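Local coordinates for cell wall mannoprotein 1 (PDB 5J5L) that binds lipids such as arachidonic acid and is probably a constitutive cell wall protein recognised as an antigen by the host's antibodies, at residues S68-N71 / A72-L76. Sequence-based numbering, arbitrary orientation.
Sequences SVTN and ALLGL
Thr70 and Leu74, one helical turn apart, lie side by side and point the same way: methyl CG2 of Thr70 meets CD2 of Leu74 at 4.0 Å. Leu74 also leans over the peptide oxygen that its own amide uses, with its CB 3.4 Å and its CD1 3.6 Å from Thr70 O. In the backbone, Leu74 N donates to Thr70 O over 2.9 Å at an N-H...O angle of 171°, the straightest of four successive i to i+4 bonds. Leu73 N to Val69 O and Ala72 N to Ser68 O precede it in the ladder, which is characteristic of an alpha-helix, here part of helix 63-89 in an all-helical bundle. The next rung is more bent: Gly75 N reaches Asn71 O at 2.8 Å with an angle of 144°, coming from above the carbonyl plane. Beyond it, Leu76 N bonds Leu73 O at 3.0 Å and Ala72 O only weakly, a local tightening toward i to i+3 bonding. Thr70 turns OG1 beside its backbone N (chi1 -63°), where it hydrogen-bonds Ser66 O, and this sets CG2 anti to that N. Ile133 of helix 127-150 touches Thr70 and Leu73, whereas Leu121 of helix 100-124 packs on Val69 and Leu73.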
ATOM      1  N   SER A  68      -7.325 -11.440 -12.519  1.00 22.22           N
ATOM      2  CA  SER A  68      -6.543 -11.855 -11.361  1.00 21.47           C
ATOM      3  C   SER A  68      -5.786 -10.662 -10.764  1.00 21.20           C
ATOM      4  O   SER A  68      -5.839 -10.445  -9.558  1.00 20.29           O
ATOM      5  CB  SER A  68      -5.571 -12.984 -11.717  1.00 23.18           C
ATOM      6  OG  SER A  68      -6.240 -14.189 -12.081  1.00 30.12           O
ATOM      7  N   VAL A  69      -5.110  -9.874 -11.598  1.00 19.93           N
ATOM      8  CA  VAL A  69      -4.321  -8.732 -11.097  1.00 20.67           C
ATOM      9  C   VAL A  69      -5.247  -7.651 -10.528  1.00 21.00           C
ATOM     10  O   VAL A  69      -4.996  -7.102  -9.451  1.00 20.21           O
ATOM     11  CB  VAL A  69      -3.395  -8.195 -12.208  1.00 22.82           C
ATOM     12  CG1 VAL A  69      -2.830  -6.839 -11.861  1.00 24.43           C
ATOM     13  CG2 VAL A  69      -2.278  -9.196 -12.478  1.00 21.05           C
ATOM     14  N   THR A  70      -6.359  -7.396 -11.211  1.00 22.64           N
ATOM     15  CA  THR A  70      -7.350  -6.407 -10.747  1.00 22.56           C
ATOM     16  C   THR A  70      -7.910  -6.782  -9.385  1.00 22.13           C
ATOM     17  O   THR A  70      -7.968  -5.962  -8.471  1.00 21.73           O
ATOM     18  CB  THR A  70      -8.509  -6.279 -11.764  1.00 25.52           C
ATOM     19  OG1 THR A  70      -7.994  -5.790 -13.000  1.00 28.16           O
ATOM     20  CG2 THR A  70      -9.595  -5.333 -11.282  1.00 26.72           C
ATOM     21  N   ASN A  71      -8.317  -8.033  -9.236  1.00 21.33           N
ATOM     22  CA  ASN A  71      -8.867  -8.474  -7.965  1.00 21.82           C
ATOM     23  C   ASN A  71      -7.852  -8.494  -6.840  1.00 23.16           C
ATOM     24  O   ASN A  71      -8.203  -8.239  -5.685  1.00 20.92           O
ATOM     25  CB  ASN A  71      -9.512  -9.845  -8.109  1.00 22.88           C
ATOM     26  CG  ASN A  71     -10.861  -9.775  -8.797  1.00 24.28           C
ATOM     27  OD1 ASN A  71     -11.192  -8.791  -9.472  1.00 25.69           O
ATOM     28  ND2 ASN A  71     -11.652 -10.827  -8.637  1.00 25.97           N
ATOM     29  N   ALA A  72      -6.604  -8.819  -7.171  1.00 19.66           N
ATOM     30  CA  ALA A  72      -5.554  -8.823  -6.164  1.00 20.29           C
ATOM     31  C   ALA A  72      -5.295  -7.396  -5.709  1.00 19.74           C
ATOM     32  O   ALA A  72      -5.134  -7.153  -4.513  1.00 22.46           O
ATOM     33  CB  ALA A  72      -4.285  -9.477  -6.688  1.00 20.00           C
ATOM     34  N   LEU A  73      -5.251  -6.456  -6.651  1.00 21.00           N
ATOM     35  CA  LEU A  73      -5.007  -5.052  -6.283  1.00 24.61           C
ATOM     36  C   LEU A  73      -6.173  -4.523  -5.447  1.00 25.17           C
ATOM     37  O   LEU A  73      -5.969  -3.950  -4.355  1.00 25.12           O
ATOM     38  CB  LEU A  73      -4.812  -4.187  -7.531  1.00 28.38           C
ATOM     39  CG  LEU A  73      -4.553  -2.702  -7.285  1.00 34.84           C
ATOM     40  CD1 LEU A  73      -3.274  -2.500  -6.480  1.00 36.75           C
ATOM     41  CD2 LEU A  73      -4.489  -1.977  -8.607  1.00 43.21           C
ATOM     42  N   LEU A  74      -7.393  -4.728  -5.935  1.00 37.41           N
ATOM     43  CA  LEU A  74      -8.582  -4.261  -5.215  1.00 37.85           C
ATOM     44  C   LEU A  74      -8.723  -4.930  -3.850  1.00 35.38           C
ATOM     45  O   LEU A  74      -9.221  -4.317  -2.906  1.00 30.80           O
ATOM     46  CB  LEU A  74      -9.846  -4.503  -6.034  1.00 45.66           C
ATOM     47  CG  LEU A  74     -10.285  -3.371  -6.966  1.00 52.06           C
ATOM     48  CD1 LEU A  74      -9.109  -2.698  -7.660  1.00 55.10           C
ATOM     49  CD2 LEU A  74     -11.279  -3.915  -7.970  1.00 60.61           C
ATOM     50  N   GLY A  75      -8.298  -6.188  -3.757  1.00 35.02           N
ATOM     51  CA  GLY A  75      -8.287  -6.901  -2.480  1.00 34.98           C
ATOM     52  C   GLY A  75      -7.399  -6.273  -1.439  1.00 32.00           C
ATOM     53  O   GLY A  75      -7.626  -6.445  -0.234  1.00 34.02           O
ATOM     54  N   LEU A  76      -6.402  -5.499  -1.870  1.00 28.12           N
ATOM     55  CA  LEU A  76      -5.595  -4.722  -0.920  1.00 28.01           C
ATOM     56  C   LEU A  76      -6.374  -3.585  -0.235  1.00 24.34           C
ATOM     57  O   LEU A  76      -5.992  -3.152   0.847  1.00 24.84           O
ATOM     58  CB  LEU A  76      -4.338  -4.151  -1.596  1.00 28.14           C
ATOM     59  CG  LEU A  76      -3.338  -5.145  -2.188  1.00 33.26           C
ATOM     60  CD1 LEU A  76      -2.225  -4.427  -2.951  1.00 33.35           C
ATOM     61  CD2 LEU A  76      -2.749  -6.056  -1.120  1.00 34.95           C
TER